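Long-range contact in Rv1990c (MbcA) (Mycobacterium tuberculosis, PDB 6FKG), which neutralises its cognate toxin MbcT, as the antitoxin of a type II toxin-antitoxin pair, by blocking access to the toxin active site: residues V12-E24 against A62-N75. Residues are numbered along the deposited sequence; the frame is centred on the assembly and turned at random.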
ATOM      1  N   VAL C  12     -26.109   9.539 -22.546  1.00 32.33           N
ATOM      2  CA  VAL C  12     -26.063   8.589 -21.436  1.00 33.89           C
ATOM      3  C   VAL C  12     -27.473   8.128 -21.065  1.00 38.74           C
ATOM      4  O   VAL C  12     -27.718   6.935 -20.858  1.00 34.05           O
ATOM      5  CB  VAL C  12     -25.383   9.203 -20.194  1.00 35.08           C
ATOM      6  CG1 VAL C  12     -25.550   8.292 -18.968  1.00 33.49           C
ATOM      7  CG2 VAL C  12     -23.919   9.470 -20.479  1.00 32.26           C
ATOM      8  N   SER C  13     -28.398   9.079 -20.986  1.00 33.30           N
ATOM      9  CA  SER C  13     -29.783   8.755 -20.660  1.00 35.86           C
ATOM     10  C   SER C  13     -30.383   7.760 -21.662  1.00 39.45           C
ATOM     11  O   SER C  13     -31.090   6.817 -21.280  1.00 36.96           O
ATOM     12  CB  SER C  13     -30.617  10.033 -20.612  1.00 32.50           C
ATOM     13  OG  SER C  13     -31.944   9.742 -20.244  1.00 38.74           O
ATOM     14  N   GLY C  14     -30.104   7.974 -22.945  1.00 33.59           N
ATOM     15  CA  GLY C  14     -30.613   7.103 -23.993  1.00 33.38           C
ATOM     16  C   GLY C  14     -30.155   5.671 -23.806  1.00 34.68           C
ATOM     17  O   GLY C  14     -30.948   4.731 -23.945  1.00 39.01           O
ATOM     18  N   ALA C  15     -28.873   5.499 -23.483  1.00 35.70           N
ATOM     19  CA  ALA C  15     -28.322   4.173 -23.221  1.00 35.10           C
ATOM     20  C   ALA C  15     -29.037   3.500 -22.035  1.00 38.77           C
ATOM     21  O   ALA C  15     -29.399   2.328 -22.110  1.00 37.93           O
ATOM     22  CB  ALA C  15     -26.813   4.261 -22.965  1.00 33.98           C
ATOM     23  N   ILE C  16     -29.254   4.252 -20.959  1.00 37.40           N
ATOM     24  CA  ILE C  16     -29.969   3.743 -19.776  1.00 40.54           C
ATOM     25  C   ILE C  16     -31.398   3.304 -20.080  1.00 40.99           C
ATOM     26  O   ILE C  16     -31.840   2.234 -19.658  1.00 42.21           O
ATOM     27  CB  ILE C  16     -30.032   4.807 -18.652  1.00 40.22           C
ATOM     28  CG1 ILE C  16     -28.629   5.131 -18.145  1.00 48.46           C
ATOM     29  CG2 ILE C  16     -30.936   4.340 -17.496  1.00 41.08           C
ATOM     30  CD1 ILE C  16     -27.794   3.914 -17.856  1.00 56.16           C
ATOM     31  N   GLU C  17     -32.127   4.149 -20.795  1.00 43.79           N
ATOM     32  CA  GLU C  17     -33.529   3.887 -21.052  1.00 47.37           C
ATOM     33  C   GLU C  17     -33.700   2.692 -21.981  1.00 49.30           C
ATOM     34  O   GLU C  17     -34.659   1.925 -21.844  1.00 45.15           O
ATOM     35  CB  GLU C  17     -34.209   5.130 -21.629  1.00 47.54           C
ATOM     36  CG  GLU C  17     -34.346   6.265 -20.621  1.00 51.93           C
ATOM     37  CD  GLU C  17     -34.938   5.808 -19.286  1.00 58.02           C
ATOM     38  OE1 GLU C  17     -35.968   5.094 -19.292  1.00 60.80           O
ATOM     39  OE2 GLU C  17     -34.366   6.164 -18.230  1.00 50.68           O
ATOM     40  N   ARG C  18     -32.769   2.525 -22.918  1.00 44.02           N
ATOM     41  CA  ARG C  18     -32.850   1.401 -23.849  1.00 46.40           C
ATOM     42  C   ARG C  18     -32.702   0.072 -23.106  1.00 41.35           C
ATOM     43  O   ARG C  18     -33.262  -0.940 -23.513  1.00 41.79           O
ATOM     44  CB  ARG C  18     -31.795   1.529 -24.954  1.00 44.44           C
ATOM     45  CG  ARG C  18     -32.171   2.544 -26.029  1.00 58.00           C
ATOM     46  CD  ARG C  18     -31.237   2.494 -27.228  1.00 56.93           C
ATOM     47  NE  ARG C  18     -29.881   2.926 -26.896  1.00 49.04           N
ATOM     48  CZ  ARG C  18     -29.473   4.192 -26.910  1.00 56.05           C
ATOM     49  NH1 ARG C  18     -30.320   5.163 -27.235  1.00 58.57           N
ATOM     50  NH2 ARG C  18     -28.217   4.489 -26.600  1.00 49.20           N
ATOM     51  N   LEU C  19     -31.968   0.091 -22.001  1.00 42.80           N
ATOM     52  CA  LEU C  19     -31.769  -1.108 -21.195  1.00 42.57           C
ATOM     53  C   LEU C  19     -32.890  -1.281 -20.164  1.00 39.88           C
ATOM     54  O   LEU C  19     -33.054  -2.350 -19.585  1.00 44.26           O
ATOM     55  CB  LEU C  19     -30.412  -1.044 -20.502  1.00 40.52           C
ATOM     56  CG  LEU C  19     -29.930  -2.181 -19.599  1.00 38.70           C
ATOM     57  CD1 LEU C  19     -29.926  -3.492 -20.340  1.00 45.64           C
ATOM     58  CD2 LEU C  19     -28.520  -1.843 -19.086  1.00 41.19           C
ATOM     59  N   GLY C  20     -33.655  -0.220 -19.937  1.00 43.23           N
ATOM     60  CA  GLY C  20     -34.806  -0.290 -19.045  1.00 42.83           C
ATOM     61  C   GLY C  20     -34.483  -0.238 -17.564  1.00 41.49           C
ATOM     62  O   GLY C  20     -35.286  -0.664 -16.728  1.00 40.32           O
ATOM     63  N   LEU C  21     -33.306   0.283 -17.221  1.00 37.24           N
ATOM     64  CA  LEU C  21     -32.941   0.413 -15.819  1.00 41.86           C
ATOM     65  C   LEU C  21     -33.821   1.436 -15.113  1.00 46.01           C
ATOM     66  O   LEU C  21     -34.254   2.423 -15.707  1.00 41.23           O
ATOM     67  CB  LEU C  21     -31.477   0.814 -15.675  1.00 40.49           C
ATOM     68  CG  LEU C  21     -30.475  -0.158 -16.309  1.00 41.37           C
ATOM     69  CD1 LEU C  21     -29.054   0.252 -15.938  1.00 43.89           C
ATOM     70  CD2 LEU C  21     -30.753  -1.601 -15.914  1.00 38.31           C
ATOM     71  N   THR C  22     -34.092   1.188 -13.842  1.00 38.95           N
ATOM     72  CA  THR C  22     -34.764   2.180 -13.014  1.00 46.01           C
ATOM     73  C   THR C  22     -33.715   3.127 -12.459  1.00 46.93           C
ATOM     74  O   THR C  22     -32.545   2.764 -12.385  1.00 41.60           O
ATOM     75  CB  THR C  22     -35.515   1.543 -11.850  1.00 42.38           C
ATOM     76  OG1 THR C  22     -34.563   1.013 -10.921  1.00 41.15           O
ATOM     77  CG2 THR C  22     -36.416   0.415 -12.350  1.00 47.04           C
ATOM     78  N   TYR C  23     -34.123   4.326 -12.056  1.00 40.71           N
ATOM     79  CA  TYR C  23     -33.164   5.265 -11.468  1.00 40.43           C
ATOM     80  C   TYR C  23     -32.644   4.745 -10.122  1.00 43.06           C
ATOM     81  O   TYR C  23     -31.559   5.113  -9.688  1.00 39.78           O
ATOM     82  CB  TYR C  23     -33.796   6.651 -11.314  1.00 44.50           C
ATOM     83  CG  TYR C  23     -33.953   7.375 -12.637  1.00 48.76           C
ATOM     84  CD1 TYR C  23     -32.970   7.280 -13.613  1.00 58.22           C
ATOM     85  CD2 TYR C  23     -35.086   8.124 -12.921  1.00 57.11           C
ATOM     86  CE1 TYR C  23     -33.094   7.928 -14.823  1.00 56.14           C
ATOM     87  CE2 TYR C  23     -35.222   8.780 -14.137  1.00 59.66           C
ATOM     88  CZ  TYR C  23     -34.215   8.677 -15.081  1.00 57.00           C
ATOM     89  OH  TYR C  23     -34.322   9.312 -16.297  1.00 58.23           O
ATOM     90  N   GLU C  24     -33.413   3.885  -9.453  1.00 42.81           N
ATOM     91  CA  GLU C  24     -32.906   3.269  -8.234  1.00 41.58           C
ATOM     92  C   GLU C  24     -31.770   2.315  -8.558  1.00 39.55           C
ATOM     93  O   GLU C  24     -30.763   2.286  -7.844  1.00 40.27           O
ATOM     94  CB  GLU C  24     -34.000   2.526  -7.472  1.00 45.02           C
ATOM     95  CG  GLU C  24     -35.050   3.438  -6.859  1.00 51.78           C
ATOM     96  CD  GLU C  24     -35.942   4.039  -7.926  1.00 50.39           C
ATOM     97  OE1 GLU C  24     -36.121   3.368  -8.963  1.00 51.27           O
ATOM     98  OE2 GLU C  24     -36.420   5.179  -7.757  1.00 53.43           O
ATOM     99  N   ALA C  62     -24.222  -0.733 -21.208  1.00 29.98           N
ATOM    100  CA  ALA C  62     -25.580  -0.854 -21.726  1.00 28.77           C
ATOM    101  C   ALA C  62     -25.592  -0.886 -23.256  1.00 32.91           C
ATOM    102  O   ALA C  62     -26.284  -1.705 -23.869  1.00 32.31           O
ATOM    103  CB  ALA C  62     -26.429   0.280 -21.230  1.00 27.36           C
ATOM    104  N   ASP C  63     -24.842   0.018 -23.873  1.00 29.42           N
ATOM    105  CA  ASP C  63     -24.794   0.060 -25.325  1.00 33.12           C
ATOM    106  C   ASP C  63     -24.136  -1.194 -25.895  1.00 33.49           C
ATOM    107  O   ASP C  63     -24.613  -1.738 -26.889  1.00 33.25           O
ATOM    108  CB  ASP C  63     -24.060   1.305 -25.806  1.00 38.97           C
ATOM    109  CG  ASP C  63     -24.966   2.517 -25.892  1.00 49.43           C
ATOM    110  OD1 ASP C  63     -26.209   2.347 -25.860  1.00 45.59           O
ATOM    111  OD2 ASP C  63     -24.431   3.639 -25.990  1.00 59.95           O
ATOM    112  N   ALA C  64     -23.054  -1.653 -25.272  1.00 29.77           N
ATOM    113  CA  ALA C  64     -22.351  -2.850 -25.752  1.00 30.20           C
ATOM    114  C   ALA C  64     -23.257  -4.080 -25.647  1.00 28.42           C
ATOM    115  O   ALA C  64     -23.334  -4.909 -26.563  1.00 29.76           O
ATOM    116  CB  ALA C  64     -21.072  -3.080 -24.968  1.00 32.54           C
ATOM    117  N   LEU C  65     -23.927  -4.186 -24.514  1.00 27.23           N
ATOM    118  CA  LEU C  65     -24.773  -5.345 -24.222  1.00 31.40           C
ATOM    119  C   LEU C  65     -25.893  -5.524 -25.251  1.00 34.99           C
ATOM    120  O   LEU C  65     -26.327  -6.643 -25.512  1.00 29.88           O
ATOM    121  CB  LEU C  65     -25.350  -5.207 -22.808  1.00 31.76           C
ATOM    122  CG  LEU C  65     -26.094  -6.392 -22.206  1.00 37.20           C
ATOM    123  CD1 LEU C  65     -25.215  -7.639 -22.181  1.00 30.30           C
ATOM    124  CD2 LEU C  65     -26.576  -6.036 -20.802  1.00 38.84           C
ATOM    125  N   ALA C  66     -26.331  -4.430 -25.870  1.00 34.93           N
ATOM    126  CA  ALA C  66     -27.426  -4.498 -26.848  1.00 35.51           C
ATOM    127  C   ALA C  66     -27.026  -5.301 -28.082  1.00 34.27           C
ATOM    128  O   ALA C  66     -27.875  -5.808 -28.815  1.00 33.11           O
ATOM    129  CB  ALA C  66     -27.882  -3.079 -27.253  1.00 39.10           C
ATOM    130  N   GLU C  67     -25.727  -5.427 -28.322  1.00 29.73           N
ATOM    131  CA  GLU C  67     -25.270  -6.217 -29.453  1.00 31.19           C
ATOM    132  C   GLU C  67     -25.537  -7.717 -29.275  1.00 29.63           C
ATOM    133  O   GLU C  67     -25.604  -8.456 -30.249  1.00 30.07           O
ATOM    134  CB  GLU C  67     -23.770  -5.990 -29.700  1.00 32.62           C
ATOM    135  CG  GLU C  67     -23.309  -6.544 -31.053  1.00 40.22           C
ATOM    136  CD  GLU C  67     -21.800  -6.414 -31.295  1.00 41.89           C
ATOM    137  OE1 GLU C  67     -21.079  -5.959 -30.378  1.00 38.87           O
ATOM    138  OE2 GLU C  67     -21.343  -6.769 -32.413  1.00 38.23           O
ATOM    139  N   VAL C  68     -25.681  -8.178 -28.034  1.00 27.26           N
ATOM    140  CA  VAL C  68     -25.651  -9.621 -27.797  1.00 27.69           C
ATOM    141  C   VAL C  68     -26.903 -10.131 -27.087  1.00 28.40           C
ATOM    142  O   VAL C  68     -27.154 -11.329 -27.088  1.00 28.16           O
ATOM    143  CB  VAL C  68     -24.395 -10.041 -26.985  1.00 29.78           C
ATOM    144  CG1 VAL C  68     -23.126  -9.716 -27.766  1.00 30.75           C
ATOM    145  CG2 VAL C  68     -24.337  -9.340 -25.622  1.00 26.78           C
ATOM    146  N   LEU C  69     -27.683  -9.240 -26.476  1.00 29.78           N
ATOM    147  CA  LEU C  69     -28.956  -9.662 -25.859  1.00 28.66           C
ATOM    148  C   LEU C  69     -30.072  -8.673 -26.112  1.00 38.35           C
ATOM    149  O   LEU C  69     -29.855  -7.472 -26.058  1.00 34.27           O
ATOM    150  CB  LEU C  69     -28.816  -9.829 -24.352  1.00 28.40           C
ATOM    151  CG  LEU C  69     -27.973 -10.987 -23.843  1.00 30.93           C
ATOM    152  CD1 LEU C  69     -27.816 -10.810 -22.341  1.00 31.29           C
ATOM    153  CD2 LEU C  69     -28.631 -12.332 -24.204  1.00 30.37           C
ATOM    154  N   PRO C  70     -31.289  -9.180 -26.343  1.00 32.04           N
ATOM    155  CA  PRO C  70     -32.392  -8.231 -26.484  1.00 31.68           C
ATOM    156  C   PRO C  70     -32.684  -7.563 -25.134  1.00 35.17           C
ATOM    157  O   PRO C  70     -32.250  -8.062 -24.094  1.00 33.89           O
ATOM    158  CB  PRO C  70     -33.561  -9.116 -26.952  1.00 39.11           C
ATOM    159  CG  PRO C  70     -33.244 -10.465 -26.400  1.00 41.96           C
ATOM    160  CD  PRO C  70     -31.735 -10.582 -26.439  1.00 34.63           C
ATOM    161  N   ARG C  71     -33.410  -6.451 -25.177  1.00 33.10           N
ATOM    162  CA  ARG C  71     -33.696  -5.608 -24.015  1.00 35.16           C
ATOM    163  C   ARG C  71     -34.056  -6.335 -22.711  1.00 32.89           C
ATOM    164  O   ARG C  71     -33.381  -6.152 -21.695  1.00 36.09           O
ATOM    165  CB  ARG C  71     -34.838  -4.657 -24.367  1.00 35.33           C
ATOM    166  CG  ARG C  71     -35.256  -3.744 -23.233  1.00 42.68           C
ATOM    167  CD  ARG C  71     -36.591  -3.089 -23.547  1.00 45.28           C
ATOM    168  NE  ARG C  71     -36.915  -2.049 -22.579  1.00 45.62           N
ATOM    169  CZ  ARG C  71     -37.355  -2.287 -21.347  1.00 53.80           C
ATOM    170  NH1 ARG C  71     -37.519  -3.540 -20.924  1.00 52.16           N
ATOM    171  NH2 ARG C  71     -37.623  -1.270 -20.534  1.00 48.10           N
ATOM    172  N   ASP C  72     -35.117  -7.134 -22.729  1.00 33.11           N
ATOM    173  CA  ASP C  72     -35.585  -7.740 -21.486  1.00 35.54           C
ATOM    174  C   ASP C  72     -34.513  -8.648 -20.871  1.00 37.21           C
ATOM    175  O   ASP C  72     -34.277  -8.608 -19.666  1.00 40.11           O
ATOM    176  CB  ASP C  72     -36.889  -8.509 -21.714  1.00 40.53           C
ATOM    177  CG  ASP C  72     -38.103  -7.583 -21.763  1.00 48.08           C
ATOM    178  OD1 ASP C  72     -37.908  -6.346 -21.755  1.00 52.79           O
ATOM    179  OD2 ASP C  72     -39.243  -8.083 -21.807  1.00 44.52           O
ATOM    180  N   GLN C  73     -33.850  -9.442 -21.703  1.00 35.61           N
ATOM    181  CA  GLN C  73     -32.822 -10.356 -21.215  1.00 34.18           C
ATOM    182  C   GLN C  73     -31.552  -9.610 -20.825  1.00 31.39           C
ATOM    183  O   GLN C  73     -30.839 -10.011 -19.913  1.00 30.05           O
ATOM    184  CB  GLN C  73     -32.515 -11.432 -22.267  1.00 34.24           C
ATOM    185  CG  GLN C  73     -33.582 -12.563 -22.303  1.00 37.00           C
ATOM    186  CD  GLN C  73     -34.911 -12.107 -22.875  1.00 51.29           C
ATOM    187  OE1 GLN C  73     -34.951 -11.402 -23.878  1.00 52.75           O
ATOM    188  NE2 GLN C  73     -36.016 -12.523 -22.240  1.00 59.83           N
ATOM    189  N   ALA C  74     -31.277  -8.508 -21.515  1.00 32.25           N
ATOM    190  CA  ALA C  74     -30.128  -7.684 -21.191  1.00 31.53           C
ATOM    191  C   ALA C  74     -30.303  -7.135 -19.784  1.00 31.36           C
ATOM    192  O   ALA C  74     -29.389  -7.153 -18.964  1.00 31.96           O
ATOM    193  CB  ALA C  74     -29.980  -6.555 -22.204  1.00 32.67           C
ATOM    194  N   ASN C  75     -31.516  -6.684 -19.501  1.00 32.17           N
ATOM    195  CA  ASN C  75     -31.826  -6.147 -18.193  1.00 31.05           C
ATOM    196  C   ASN C  75     -31.616  -7.185 -17.076  1.00 34.82           C
ATOM    197  O   ASN C  75     -30.921  -6.926 -16.102  1.00 35.98           O
ATOM    198  CB  ASN C  75     -33.260  -5.633 -18.195  1.00 35.94           C
ATOM    199  CG  ASN C  75     -33.643  -4.988 -16.890  1.00 41.82           C
ATOM    200  OD1 ASN C  75     -33.804  -5.663 -15.879  1.00 44.09           O
ATOM    201  ND2 ASN C  75     -33.827  -3.676 -16.914  1.00 37.90           N
TER
HETATM  202  O   HOH W   1     -28.547   0.814 -23.976  1.00 43.92           O
HETATM  203  O   HOH W   2     -35.112  -2.311 -14.713  1.00 44.08           O
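Helix 12-19 brings A15 over D63 (CA to CA 5.8 Å) and L19 beside R71, its axis running nearly at right angles (97°) to that of helix 71-75. L19 is the knob of the contact, its side chain set in a hole of A62, L65, A74 and N75. CG lies anti to the backbone N (chi1 -179°), which brings the forked end close to A62 and A74 although the CB points away; CD1 meets the A74 CB at 3.6 Å, while CD2 rests on the A62 CB. The R18 chain bends at chi3 and lies back over its own helix, with G14 O above one face of the guanidinium. Its NH2 reaches D63 OD1 at 3.0 Å in a salt bridge whose N-H...O hydrogen bond is nearly straight (177°), edge-on to the guanidinium and on the syn lone pair of the carboxylate, the two planes nearly coplanar. A water donates to A15 O and, weakly, to D63 OD1. N75 grips the chain where helix 7-19 runs out: its ND2 donates to L19 O (3.1 Å), which lies close to the plane of the N75 side-chain amide; a second water accepts from ND2 and lies 2.6 Å from G20 O. G20, the first residue to leave the helical conformation, has positive phi, and its CA lies against R71 NH2 (3.3 Å). The extended R71 chain passes R18 O with its CG, and its NH1 makes a salt bridge with D72. The contact joins the end of helix 7-19 to the corner between helices 52-65 and 71-78. A59 and M78 on these helices extend the packing around A15 and L19. E67 forms a salt bridge with R33 of an MbcT chain, and L69 and P70 pack on that chain, as fits this family's toxin-binding domain.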